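Local coordinates for LPXTG cell wall surface protein (Streptococcus gordonii, PDB 4IGB) that is displayed on the streptococcal cell wall and probably serves in adhesion, this piece holding its N-terminal N1 and N2 domains, at residues C[410-415]-C[426-431]; C[338-343]-C[392-397]; C[48-53]-C[71-76]; C[40-45]-C[90-95]; C[229-234]-C[256-261]. All coordinates share one frame; numbering follows the deposited sequence.

In the fold
The five contacts follow the domain plan of the chain: contacts 3, 4 and 5 lie in the N-terminal domain, contacts 1 and 2 in the N2 domain. Along the sequence, contact 4 brackets contact 3, then come contacts 5, 2 and 1. Contacts 3 and 4 have centres about 12 Å apart and touch, Q50 reaching K44, although their strands belong to different sheets. Contact 5, its centre about 31 Å from both, reaches the same eight-stranded sheet as contact 4. Contacts 1 and 2, centres about 10 Å apart, share a sheet in which strands 334-339 and 409-418 are neighbours. Centres of contacts 1 and 3 are about 50 Å apart, consistent with an elongated surface protein.

Contact 1 of 5, residues C[410-415]-C[426-431]; sequences IDNTVT and NQVSTA
With CG of D411 swung to the backbone N side (chi1 -67°) and OG of S429 lying opposite its own N (chi1 -167°), carboxylate and hydroxyl converge over one face of the strand pair. S429 OG donates to D411 OD1 at 2.8 Å, meeting the oxygen almost in line with its C-O bond. Q427, its chain bent at chi2, crosses the D411 carboxylate obliquely, but OE1 and OD1 are both acceptors and no bond joins them.

The other face carries I410, N412, V428 and T430. Here V428 CG2 rests 3.6 Å from N412 CB, while the N412 amide turns to Q338, its ND2 donating to OE1 of that residue. T430 OG1 bonds to P301 O, and a water that donates to I410 O also lies 2.8 Å from this hydroxyl, so the buried threonine is linked to both neighbouring strands.

Between the faces run four backbone hydrogen bonds. I410 N reaches T430 O at 2.7 Å and T430 N returns to I410 O; N412 and V428 pair in the same manner, N412 N donating to V428 O and V428 N to N412 O at 2.8 Å. D411 and S429 form the non-hydrogen-bonded pair between them. This is the regular antiparallel ladder of the adhesin-clan N2 domain, joining strand 409-418 to strand 428-432.

Contact 2 of 5, residues C[338-343]-C[392-397]; sequences QKFDER and ITYKTA
The hydrophobic interior of the N2 beta domain is the setting here: F340 and Y394 meet as an offset edge-to-face pair, with no hydrogen bond between the segments. The edge of F340 is turned to the face of Y394, with ring centroids 5.7 Å apart and planes at 73°; its CZ comes within 3.7 Å of Y394 CD1. Q338 lays its aliphatic part over the tyrosine ring, CG standing 4.0 Å from the centroid of Y394 in a CH-pi contact almost on the ring normal. CG is put there by lying opposite the backbone N (chi1 178°), and the chain then bends at chi2 toward the amide, whose partner is N412.

T396 supplies the third contact, its methyl CG2 lying over a face of F340 and offset toward the rim, 3.6 Å from CE1 of that ring. Its hydroxyl is bonded to V312 O. Just beyond, D341 makes an Asx turn with R343 N, and the arginine grips the same carboxylate side-on through NE and NH2, while NH1 bonds to S407 O and NH2 also to K409 O.

The tyrosine ring is sandwiched, with I392 CG2 over the face opposite Q338. Around the cluster, strand 372-377 supplies V373 against F340, strand 344-353 brings L349 to Y394 and L344 to T396, and strand 311-318 adds Y314 beside Y394.

Contact 3 of 5, residues C[48-53]-C[71-76]; sequences VDQFHL and ENFTLK
V48 and L75 open a five-pair antiparallel ladder at the edge of a six-stranded sheet in the N-terminal domain, where strand 48-54 is outermost. Backbone bonds link D49 with T74 and F51 with N72; the other pairs are non-hydrogen-bonded.

On the face of Q50, the side chains of Q50 and F73 lie side by side, the ring turned 37° from the amide. Q50 is extended, CG placed opposite the backbone N (chi1 161°), whereas E71 bends at chi2 so that its carboxylate comes across to two partners. Q50 NE2 donates to E71 OE2 at 2.8 Å with a nearly straight N-H, approaching from the anti side and somewhat out of the carboxylate plane, and H52 ND1 donates to E71 OE1 at 3.2 Å, less directly. Two donors thus hold the carboxylate, while H52 NE2 is taken by E69.

On the other face, F51 has CG between its backbone N and carbonyl carbon (chi1 57°), which carries the ring back along N72, whose CB lies over it in a CH-pi contact, 4.2 Å from the centroid of F51. H163 stacks with this ring, and N72 ND2 bonds to E138. D49 OD2 is held by Y165. T74 OG1 donates to D49 O at 3.3 Å, in the carbonyl plane on a lone pair, so that oxygen accepts from both the T74 amide and its hydroxyl.

Contact 4 of 5, residues C[40-45]-C[90-95]; sequences SVLSKS and PLSLKF
L42 and S43 stand together across from the single residue S92, a classic beta bulge in the pairing of strand 39-44 with strand 85-101. S92 O is the shared acceptor: L42 N lies 2.9 Å from it but at a poor angle, and S43 N is longer at 3.4 Å, so both bonds are weak. The return bond is sound, S92 N donating to S43 O at 2.9 Å.

Beyond the bulge the ladder is regular. S40 N donates to K94 O at 2.8 Å, and K94 N donates back to S40 O. K94 O also takes a hydrogen bond from a water, which lies 2.6 Å from S40 OG and so bridges side chain and strand. At the other end S45 N donates to P90 O at 2.9 Å. K44 NZ is satisfied outside the pair, by Q50 OE1.

Apolar contacts flank these bonds. L42 folds CD1 tightly against K94 CB, while on the opposite face V41 spreads its branches, CG1 against L91 CD1 and CG2 against L93 CD2, the latter at 3.9 Å.

Strand 39-44 is the edge of its eight-stranded sheet. Strand 104-119 pairs with the far side of 85-101 and sends Y109 against L42 and K94, while F139 and F140 of strand 136-143, from the six-stranded sheet, pack on L91, and F140 also on L93.

Contact 5 of 5, residues C[229-234]-C[256-261]; sequences ANVLVQ and NNVSGL
An Asx turn at N230 meets the chain leaving helix 252-257, close to the sodium site of the N-terminal domain. N230 OD1 accepts from L232 N at 2.8 Å, the donor standing above the carbonyl plane, and this bond closes the turn. With CG opposite the backbone N (chi1 -167°), the N230 amide is directed at the loop beyond the helix, where ND2 lies 2.9 Å from G260 O. The same ND2 donates to a water, which in turn donates to N257 O at 2.7 Å, so the asparagine is tied to the end region of the helix by a water bridge.

The direct backbone link is V231 N to V258 O, at 2.9 Å. Beside it, V231 CG2 presses against V258 CG1 at 3.5 Å, tighter than an ordinary carbon contact. A229 CB touches the other branch, V258 CG2, and L232 covers the backbone of S259, its CD1 3.8 Å from S259 C. W243 of strand 240-244 packs against both L232 and L261.

Further along the loop, S259 OG bonds to T249 OG1. T249 belongs to the sodium site together with D199 and E255, and the side chain of S259 lies about 6 Å from the ion. The chemistry is consistent with a second-shell position for S259: the backbone bond, the water bridge and the valine packing hold the loop that carries this serine to a sodium-binding residue, and so may steady the site indirectly.

Contact 1 of 5, residues C[410-415]-C[426-431]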
# COMPACT_ATOMS: atom_id res chain seq x y z
N ILE C 410 -20.47 7.82 28.90
CA ILE C 410 -19.56 6.71 28.71
C ILE C 410 -19.45 6.39 27.22
O ILE C 410 -20.38 5.86 26.62
CB ILE C 410 -20.04 5.47 29.47
CG1 ILE C 410 -20.06 5.76 30.97
CG2 ILE C 410 -19.16 4.27 29.15
CD1 ILE C 410 -20.97 4.84 31.74
N ASP C 411 -18.31 6.74 26.64
CA ASP C 411 -18.04 6.46 25.23
C ASP C 411 -17.53 5.05 25.05
O ASP C 411 -16.97 4.44 25.97
CB ASP C 411 -17.00 7.44 24.69
CG ASP C 411 -17.52 8.85 24.62
OD1 ASP C 411 -18.74 9.01 24.47
OD2 ASP C 411 -16.70 9.79 24.72
N ASN C 412 -17.72 4.52 23.84
CA ASN C 412 -17.19 3.22 23.48
C ASN C 412 -16.93 3.13 21.98
O ASN C 412 -17.67 3.70 21.18
CB ASN C 412 -18.15 2.11 23.91
CG ASN C 412 -17.53 0.74 23.76
OD1 ASN C 412 -17.98 -0.08 22.95
ND2 ASN C 412 -16.50 0.47 24.56
N THR C 413 -15.87 2.40 21.63
CA THR C 413 -15.50 2.09 20.25
C THR C 413 -14.87 0.70 20.26
O THR C 413 -14.21 0.33 21.23
CB THR C 413 -14.43 3.08 19.73
OG1 THR C 413 -14.96 4.41 19.73
CG2 THR C 413 -14.02 2.72 18.31
N VAL C 414 -15.06 -0.07 19.20
CA VAL C 414 -14.41 -1.38 19.09
C VAL C 414 -13.54 -1.40 17.84
O VAL C 414 -13.76 -0.61 16.92
CB VAL C 414 -15.46 -2.53 19.10
CG1 VAL C 414 -16.38 -2.46 17.88
CG2 VAL C 414 -14.77 -3.86 19.16
N THR C 415 -12.53 -2.28 17.79
CA THR C 415 -11.65 -2.34 16.62
C THR C 415 -11.53 -3.76 16.09
O THR C 415 -11.28 -4.71 16.84
CB THR C 415 -10.22 -1.80 16.93
OG1 THR C 415 -10.30 -0.44 17.33
CG2 THR C 415 -9.31 -1.89 15.70
N ASN C 426 -17.84 2.65 14.41
CA ASN C 426 -18.29 3.97 14.78
C ASN C 426 -18.17 4.08 16.30
O ASN C 426 -18.08 3.07 17.00
CB ASN C 426 -19.74 4.16 14.37
CG ASN C 426 -20.66 3.16 15.03
OD1 ASN C 426 -21.38 3.50 15.98
ND2 ASN C 426 -20.64 1.93 14.55
N GLN C 427 -18.16 5.30 16.82
CA GLN C 427 -18.26 5.50 18.25
C GLN C 427 -19.71 5.38 18.71
O GLN C 427 -20.63 5.68 17.95
CB GLN C 427 -17.70 6.87 18.63
CG GLN C 427 -17.72 7.14 20.12
CD GLN C 427 -18.67 8.26 20.51
OE1 GLN C 427 -18.26 9.26 21.10
NE2 GLN C 427 -19.95 8.09 20.18
N VAL C 428 -19.91 4.93 19.95
CA VAL C 428 -21.20 5.02 20.60
C VAL C 428 -21.06 5.75 21.94
O VAL C 428 -19.95 5.98 22.41
CB VAL C 428 -21.85 3.65 20.84
CG1 VAL C 428 -22.26 3.01 19.52
CG2 VAL C 428 -20.93 2.74 21.66
N SER C 429 -22.17 6.12 22.56
CA SER C 429 -22.07 6.86 23.80
C SER C 429 -23.29 6.63 24.68
O SER C 429 -24.42 6.55 24.18
CB SER C 429 -21.90 8.35 23.53
OG SER C 429 -21.51 9.02 24.71
N THR C 430 -23.06 6.52 25.98
CA THR C 430 -24.16 6.40 26.92
C THR C 430 -24.13 7.61 27.84
O THR C 430 -23.15 7.84 28.54
CB THR C 430 -24.09 5.09 27.73
OG1 THR C 430 -24.13 3.98 26.82
CG2 THR C 430 -25.27 4.99 28.69
N ALA C 431 -25.18 8.41 27.77
CA ALA C 431 -25.28 9.61 28.59
C ALA C 431 -25.78 9.27 29.99
O ALA C 431 -26.70 8.46 30.16
CB ALA C 431 -26.19 10.64 27.93
O HOH W 1 -21.46 3.39 26.05

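Contact 2 of 5, residues C[338-343]-C[392-397]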
# COMPACT_ATOMS: atom_id res chain seq x y z
N GLN C 338 -11.98 -4.69 22.24
CA GLN C 338 -12.91 -3.84 22.95
C GLN C 338 -12.14 -3.29 24.16
O GLN C 338 -11.26 -3.97 24.69
CB GLN C 338 -14.12 -4.70 23.34
CG GLN C 338 -15.24 -4.07 24.14
CD GLN C 338 -15.76 -2.75 23.59
OE1 GLN C 338 -15.07 -1.74 23.62
NE2 GLN C 338 -17.01 -2.76 23.12
N LYS C 339 -12.40 -2.04 24.54
CA LYS C 339 -11.88 -1.51 25.80
C LYS C 339 -13.00 -0.77 26.49
O LYS C 339 -13.66 0.08 25.88
CB LYS C 339 -10.67 -0.58 25.61
CG LYS C 339 -10.01 -0.72 24.26
CD LYS C 339 -8.60 -0.17 24.25
CE LYS C 339 -7.91 -0.44 22.92
NZ LYS C 339 -6.46 -0.06 22.92
N PHE C 340 -13.25 -1.11 27.74
CA PHE C 340 -14.40 -0.55 28.42
C PHE C 340 -13.99 0.58 29.34
O PHE C 340 -12.96 0.51 30.01
CB PHE C 340 -15.13 -1.63 29.22
CG PHE C 340 -15.68 -2.75 28.37
CD1 PHE C 340 -16.77 -2.54 27.54
CD2 PHE C 340 -15.11 -4.01 28.40
CE1 PHE C 340 -17.29 -3.58 26.75
CE2 PHE C 340 -15.61 -5.05 27.62
CZ PHE C 340 -16.71 -4.84 26.79
N ASP C 341 -14.81 1.62 29.36
CA ASP C 341 -14.67 2.72 30.30
C ASP C 341 -14.48 2.17 31.72
O ASP C 341 -15.16 1.22 32.11
CB ASP C 341 -15.92 3.58 30.24
CG ASP C 341 -15.80 4.84 31.05
OD1 ASP C 341 -15.84 4.75 32.30
OD2 ASP C 341 -15.66 5.91 30.44
N GLU C 342 -13.58 2.77 32.50
CA GLU C 342 -13.23 2.25 33.82
C GLU C 342 -14.46 2.15 34.72
O GLU C 342 -14.46 1.42 35.72
CB GLU C 342 -12.16 3.12 34.49
CG GLU C 342 -12.66 4.52 34.86
CD GLU C 342 -11.56 5.41 35.45
OE1 GLU C 342 -10.43 4.92 35.68
OE2 GLU C 342 -11.84 6.62 35.67
N ARG C 343 -15.51 2.88 34.37
CA ARG C 343 -16.71 2.91 35.19
C ARG C 343 -17.63 1.74 34.89
O ARG C 343 -18.75 1.66 35.40
CB ARG C 343 -17.44 4.25 35.02
CG ARG C 343 -16.65 5.44 35.57
CD ARG C 343 -17.26 6.77 35.12
NE ARG C 343 -16.91 7.10 33.75
CZ ARG C 343 -17.48 8.08 33.04
NH1 ARG C 343 -18.43 8.83 33.57
NH2 ARG C 343 -17.09 8.31 31.80
N ILE C 392 -20.75 -9.68 18.04
CA ILE C 392 -20.34 -9.86 19.42
C ILE C 392 -21.17 -8.99 20.33
O ILE C 392 -21.29 -7.79 20.10
CB ILE C 392 -18.85 -9.53 19.63
CG1 ILE C 392 -17.97 -10.34 18.68
CG2 ILE C 392 -18.44 -9.80 21.08
CD1 ILE C 392 -16.49 -10.09 18.87
N THR C 393 -21.74 -9.61 21.36
CA THR C 393 -22.57 -8.89 22.31
C THR C 393 -21.91 -8.91 23.68
O THR C 393 -21.72 -9.97 24.27
CB THR C 393 -23.97 -9.49 22.37
OG1 THR C 393 -24.61 -9.33 21.09
CG2 THR C 393 -24.81 -8.80 23.44
N TYR C 394 -21.53 -7.73 24.17
CA TYR C 394 -20.80 -7.60 25.42
C TYR C 394 -21.72 -7.14 26.54
O TYR C 394 -22.34 -6.08 26.44
CB TYR C 394 -19.69 -6.55 25.28
CG TYR C 394 -18.72 -6.75 24.13
CD1 TYR C 394 -17.55 -7.48 24.30
CD2 TYR C 394 -18.96 -6.18 22.89
CE1 TYR C 394 -16.65 -7.64 23.28
CE2 TYR C 394 -18.05 -6.33 21.84
CZ TYR C 394 -16.90 -7.07 22.04
OH TYR C 394 -16.00 -7.24 21.01
N LYS C 395 -21.80 -7.90 27.61
CA LYS C 395 -22.57 -7.46 28.77
C LYS C 395 -21.66 -6.80 29.78
O LYS C 395 -20.63 -7.35 30.18
CB LYS C 395 -23.31 -8.63 29.42
CG LYS C 395 -24.43 -9.19 28.57
CD LYS C 395 -24.95 -10.49 29.13
CE LYS C 395 -26.15 -11.01 28.34
NZ LYS C 395 -27.35 -10.15 28.53
N THR C 396 -22.03 -5.60 30.20
CA THR C 396 -21.30 -4.92 31.24
C THR C 396 -22.32 -4.32 32.19
O THR C 396 -23.52 -4.35 31.92
CB THR C 396 -20.39 -3.81 30.68
OG1 THR C 396 -21.17 -2.62 30.47
CG2 THR C 396 -19.73 -4.23 29.36
N ALA C 397 -21.85 -3.77 33.30
CA ALA C 397 -22.73 -3.07 34.21
C ALA C 397 -21.90 -2.00 34.87
O ALA C 397 -20.71 -2.22 35.09
CB ALA C 397 -23.33 -4.03 35.23

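Contact 3 of 5, residues C[48-53]-C[71-76]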
# COMPACT_ATOMS: atom_id res chain seq x y z
N VAL C 48 19.25 17.32 -10.63
CA VAL C 48 17.88 17.14 -11.06
C VAL C 48 17.37 18.30 -11.91
O VAL C 48 17.35 19.45 -11.45
CB VAL C 48 16.92 17.00 -9.87
CG1 VAL C 48 15.50 16.85 -10.36
CG2 VAL C 48 17.33 15.81 -9.02
N ASP C 49 16.95 18.00 -13.13
CA ASP C 49 16.32 18.99 -13.99
C ASP C 49 14.82 18.73 -14.03
O ASP C 49 14.35 17.77 -14.64
CB ASP C 49 16.89 18.92 -15.41
CG ASP C 49 16.04 19.68 -16.42
OD1 ASP C 49 15.44 20.71 -16.06
OD2 ASP C 49 15.96 19.23 -17.58
N GLN C 50 14.07 19.60 -13.37
CA GLN C 50 12.63 19.43 -13.26
C GLN C 50 11.88 20.43 -14.13
O GLN C 50 12.17 21.62 -14.10
CB GLN C 50 12.20 19.60 -11.81
CG GLN C 50 10.72 19.88 -11.64
CD GLN C 50 10.35 20.16 -10.20
OE1 GLN C 50 11.20 20.15 -9.31
NE2 GLN C 50 9.07 20.41 -9.96
N PHE C 51 10.91 19.95 -14.91
CA PHE C 51 10.12 20.84 -15.76
C PHE C 51 8.73 20.30 -16.07
O PHE C 51 8.51 19.09 -16.05
CB PHE C 51 10.88 21.17 -17.05
CG PHE C 51 11.26 19.96 -17.85
CD1 PHE C 51 10.42 19.45 -18.82
CD2 PHE C 51 12.48 19.33 -17.63
CE1 PHE C 51 10.77 18.34 -19.55
CE2 PHE C 51 12.84 18.21 -18.36
CZ PHE C 51 11.98 17.72 -19.33
N HIS C 52 7.81 21.21 -16.37
CA HIS C 52 6.44 20.85 -16.69
C HIS C 52 6.28 20.62 -18.19
O HIS C 52 7.07 21.12 -18.99
CB HIS C 52 5.48 21.94 -16.23
CG HIS C 52 4.03 21.60 -16.41
ND1 HIS C 52 3.26 21.07 -15.39
CD2 HIS C 52 3.22 21.71 -17.48
CE1 HIS C 52 2.03 20.87 -15.83
NE2 HIS C 52 1.98 21.25 -17.10
N LEU C 53 5.26 19.85 -18.57
CA LEU C 53 5.01 19.55 -19.97
C LEU C 53 3.52 19.34 -20.22
O LEU C 53 2.81 18.80 -19.38
CB LEU C 53 5.78 18.31 -20.40
CG LEU C 53 7.30 18.43 -20.49
CD1 LEU C 53 7.94 17.05 -20.44
CD2 LEU C 53 7.71 19.17 -21.75
N GLU C 71 4.61 16.53 -14.91
CA GLU C 71 5.78 17.13 -14.29
C GLU C 71 6.92 16.15 -14.43
O GLU C 71 6.85 15.02 -13.93
CB GLU C 71 5.53 17.45 -12.82
CG GLU C 71 6.61 18.31 -12.20
CD GLU C 71 6.55 19.77 -12.66
OE1 GLU C 71 5.60 20.15 -13.38
OE2 GLU C 71 7.46 20.54 -12.29
N ASN C 72 7.98 16.56 -15.11
CA ASN C 72 9.02 15.63 -15.51
C ASN C 72 10.32 15.89 -14.80
O ASN C 72 10.66 17.03 -14.51
CB ASN C 72 9.24 15.68 -17.03
CG ASN C 72 9.99 14.48 -17.54
OD1 ASN C 72 10.87 14.61 -18.38
ND2 ASN C 72 9.63 13.30 -17.05
N PHE C 73 11.04 14.82 -14.51
CA PHE C 73 12.30 14.91 -13.79
C PHE C 73 13.37 14.14 -14.53
O PHE C 73 13.15 13.00 -14.96
CB PHE C 73 12.15 14.36 -12.37
CG PHE C 73 11.13 15.10 -11.55
CD1 PHE C 73 11.53 16.03 -10.60
CD2 PHE C 73 9.78 14.89 -11.74
CE1 PHE C 73 10.59 16.73 -9.84
CE2 PHE C 73 8.84 15.59 -10.99
CZ PHE C 73 9.25 16.50 -10.04
N THR C 74 14.52 14.77 -14.72
CA THR C 74 15.64 14.14 -15.38
C THR C 74 16.89 14.42 -14.59
O THR C 74 16.91 15.31 -13.74
CB THR C 74 15.80 14.65 -16.82
OG1 THR C 74 16.15 16.04 -16.79
CG2 THR C 74 14.51 14.49 -17.60
N LEU C 75 17.93 13.65 -14.87
CA LEU C 75 19.20 13.80 -14.18
C LEU C 75 20.26 14.33 -15.15
O LEU C 75 20.41 13.80 -16.25
CB LEU C 75 19.63 12.45 -13.61
CG LEU C 75 18.90 12.05 -12.32
CD1 LEU C 75 19.10 10.59 -12.02
CD2 LEU C 75 19.38 12.93 -11.17
N LYS C 76 20.98 15.37 -14.73
CA LYS C 76 22.07 15.92 -15.52
C LYS C 76 23.28 14.98 -15.52
O LYS C 76 23.83 14.65 -14.48
CB LYS C 76 22.49 17.29 -14.98
CG LYS C 76 21.37 18.32 -15.00
CD LYS C 76 21.72 19.53 -14.14
CE LYS C 76 20.53 20.47 -13.99
NZ LYS C 76 20.72 21.42 -12.85

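Contact 4 of 5, residues C[40-45]-C[90-95]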
# COMPACT_ATOMS: atom_id res chain seq x y z
N SER C 40 4.80 18.30 -3.66
CA SER C 40 5.75 19.34 -3.25
C SER C 40 7.12 18.72 -3.30
O SER C 40 7.28 17.58 -2.87
CB SER C 40 5.50 19.78 -1.80
OG SER C 40 4.30 20.50 -1.65
N VAL C 41 8.10 19.45 -3.80
CA VAL C 41 9.48 18.99 -3.75
C VAL C 41 10.15 19.43 -2.46
O VAL C 41 10.57 20.59 -2.33
CB VAL C 41 10.31 19.53 -4.92
CG1 VAL C 41 11.78 19.16 -4.76
CG2 VAL C 41 9.77 19.04 -6.25
N LEU C 42 10.25 18.52 -1.49
CA LEU C 42 10.95 18.79 -0.24
C LEU C 42 12.40 19.15 -0.51
O LEU C 42 12.93 20.10 0.06
CB LEU C 42 10.89 17.58 0.69
CG LEU C 42 9.61 17.40 1.50
CD1 LEU C 42 8.41 17.82 0.69
CD2 LEU C 42 9.46 15.96 1.98
N SER C 43 13.05 18.37 -1.37
CA SER C 43 14.39 18.69 -1.83
C SER C 43 14.70 17.99 -3.14
O SER C 43 14.02 17.03 -3.51
CB SER C 43 15.44 18.32 -0.77
OG SER C 43 15.48 16.93 -0.52
N LYS C 44 15.68 18.52 -3.85
CA LYS C 44 16.25 17.89 -5.03
C LYS C 44 17.70 18.31 -5.14
O LYS C 44 18.05 19.44 -4.79
CB LYS C 44 15.48 18.28 -6.30
CG LYS C 44 15.50 19.76 -6.63
CD LYS C 44 14.71 20.01 -7.91
CE LYS C 44 14.56 21.50 -8.18
NZ LYS C 44 13.49 21.77 -9.18
N SER C 45 18.55 17.41 -5.59
CA SER C 45 19.96 17.74 -5.74
C SER C 45 20.16 18.57 -7.00
O SER C 45 19.24 18.73 -7.81
CB SER C 45 20.82 16.48 -5.78
OG SER C 45 20.61 15.75 -6.98
N PRO C 90 18.62 12.26 -4.75
CA PRO C 90 18.40 13.34 -5.72
C PRO C 90 17.05 14.03 -5.60
O PRO C 90 16.89 15.13 -6.11
CB PRO C 90 18.49 12.62 -7.06
CG PRO C 90 18.03 11.24 -6.76
CD PRO C 90 18.54 10.93 -5.39
N LEU C 91 16.07 13.39 -4.97
CA LEU C 91 14.72 13.92 -5.02
C LEU C 91 13.86 13.40 -3.89
O LEU C 91 13.79 12.19 -3.65
CB LEU C 91 14.07 13.58 -6.37
CG LEU C 91 12.68 14.19 -6.61
CD1 LEU C 91 12.74 15.70 -6.63
CD2 LEU C 91 12.06 13.66 -7.90
N SER C 92 13.20 14.31 -3.19
CA SER C 92 12.34 13.95 -2.10
C SER C 92 11.02 14.70 -2.25
O SER C 92 11.00 15.92 -2.41
CB SER C 92 13.00 14.29 -0.76
OG SER C 92 12.14 13.97 0.31
N LEU C 93 9.92 13.95 -2.20
CA LEU C 93 8.60 14.49 -2.51
C LEU C 93 7.61 14.29 -1.39
O LEU C 93 7.74 13.36 -0.58
CB LEU C 93 8.02 13.82 -3.76
CG LEU C 93 8.83 13.85 -5.06
CD1 LEU C 93 8.12 13.04 -6.13
CD2 LEU C 93 9.07 15.27 -5.52
N LYS C 94 6.61 15.15 -1.36
CA LYS C 94 5.45 14.96 -0.51
C LYS C 94 4.21 15.17 -1.34
O LYS C 94 4.17 16.04 -2.21
CB LYS C 94 5.45 15.97 0.64
CG LYS C 94 4.18 15.98 1.45
CD LYS C 94 4.20 17.16 2.43
CE LYS C 94 3.24 16.94 3.58
NZ LYS C 94 3.07 18.17 4.39
N PHE C 95 3.18 14.37 -1.08
CA PHE C 95 1.89 14.59 -1.70
C PHE C 95 0.94 14.85 -0.57
O PHE C 95 0.73 13.98 0.27
CB PHE C 95 1.43 13.35 -2.45
CG PHE C 95 2.31 12.98 -3.60
CD1 PHE C 95 1.97 13.34 -4.90
CD2 PHE C 95 3.48 12.26 -3.40
CE1 PHE C 95 2.78 12.99 -5.97
CE2 PHE C 95 4.29 11.91 -4.45
CZ PHE C 95 3.93 12.27 -5.74
O HOH W 2 2.51 18.62 -1.16

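Contact 5 of 5, residues C[229-234]-C[256-261]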
# COMPACT_ATOMS: atom_id res chain seq x y z
N ALA C 229 -1.48 -17.03 -13.14
CA ALA C 229 -0.90 -16.87 -14.46
C ALA C 229 0.41 -16.09 -14.42
O ALA C 229 1.01 -15.82 -15.46
CB ALA C 229 -1.93 -16.20 -15.39
N ASN C 230 0.88 -15.72 -13.23
CA ASN C 230 2.10 -14.91 -13.15
C ASN C 230 3.32 -15.55 -13.82
O ASN C 230 3.62 -16.71 -13.58
CB ASN C 230 2.42 -14.56 -11.69
CG ASN C 230 3.47 -13.49 -11.58
OD1 ASN C 230 4.67 -13.75 -11.77
ND2 ASN C 230 3.05 -12.28 -11.25
N VAL C 231 4.03 -14.79 -14.65
CA VAL C 231 5.22 -15.33 -15.31
C VAL C 231 6.50 -14.59 -14.94
O VAL C 231 7.52 -14.77 -15.59
CB VAL C 231 5.10 -15.29 -16.86
CG1 VAL C 231 3.96 -16.19 -17.34
CG2 VAL C 231 4.90 -13.85 -17.37
N LEU C 232 6.46 -13.76 -13.91
CA LEU C 232 7.67 -13.04 -13.50
C LEU C 232 8.63 -14.00 -12.83
O LEU C 232 8.20 -14.98 -12.23
CB LEU C 232 7.35 -11.88 -12.56
CG LEU C 232 6.39 -10.83 -13.13
CD1 LEU C 232 6.07 -9.78 -12.07
CD2 LEU C 232 6.97 -10.19 -14.39
N VAL C 233 9.92 -13.72 -12.94
CA VAL C 233 10.89 -14.44 -12.14
C VAL C 233 11.09 -13.69 -10.83
O VAL C 233 11.39 -12.51 -10.84
CB VAL C 233 12.25 -14.53 -12.86
CG1 VAL C 233 13.33 -15.00 -11.91
CG2 VAL C 233 12.13 -15.44 -14.09
N GLN C 234 10.92 -14.39 -9.71
CA GLN C 234 11.14 -13.82 -8.38
C GLN C 234 12.55 -14.17 -7.90
O GLN C 234 12.87 -15.34 -7.68
CB GLN C 234 10.11 -14.33 -7.37
CG GLN C 234 10.24 -13.69 -5.96
CD GLN C 234 9.08 -14.01 -5.03
OE1 GLN C 234 9.28 -14.49 -3.92
NE2 GLN C 234 7.86 -13.77 -5.50
N ASN C 256 -1.71 -6.89 -14.94
CA ASN C 256 -1.89 -7.15 -13.51
C ASN C 256 -1.61 -8.60 -13.15
O ASN C 256 -0.85 -8.87 -12.23
CB ASN C 256 -3.32 -6.81 -13.08
CG ASN C 256 -3.53 -5.32 -12.87
OD1 ASN C 256 -3.31 -4.81 -11.77
ND2 ASN C 256 -3.96 -4.62 -13.92
N ASN C 257 -2.23 -9.52 -13.88
CA ASN C 257 -2.21 -10.93 -13.50
C ASN C 257 -1.03 -11.72 -14.02
O ASN C 257 -0.56 -12.65 -13.35
CB ASN C 257 -3.51 -11.60 -13.96
CG ASN C 257 -4.70 -11.12 -13.18
OD1 ASN C 257 -4.70 -11.16 -11.94
ND2 ASN C 257 -5.73 -10.66 -13.89
N VAL C 258 -0.53 -11.36 -15.20
CA VAL C 258 0.60 -12.06 -15.80
C VAL C 258 1.95 -11.42 -15.44
O VAL C 258 2.91 -12.13 -15.14
CB VAL C 258 0.44 -12.16 -17.36
CG1 VAL C 258 1.64 -12.85 -18.00
CG2 VAL C 258 -0.84 -12.92 -17.71
N SER C 259 2.01 -10.10 -15.45
CA SER C 259 3.29 -9.41 -15.23
C SER C 259 3.18 -8.34 -14.15
O SER C 259 3.85 -7.31 -14.20
CB SER C 259 3.79 -8.79 -16.53
OG SER C 259 2.93 -7.74 -16.94
N GLY C 260 2.33 -8.61 -13.16
CA GLY C 260 2.14 -7.71 -12.04
C GLY C 260 1.92 -8.51 -10.76
O GLY C 260 1.83 -9.74 -10.79
N LEU C 261 1.85 -7.82 -9.64
CA LEU C 261 1.54 -8.46 -8.36
C LEU C 261 1.11 -7.43 -7.35
O LEU C 261 1.15 -6.23 -7.62
CB LEU C 261 2.71 -9.32 -7.84
CG LEU C 261 4.21 -8.95 -7.79
CD1 LEU C 261 4.61 -7.73 -8.57
CD2 LEU C 261 4.72 -8.86 -6.37
O HOH W 3 0.06 -12.12 -10.75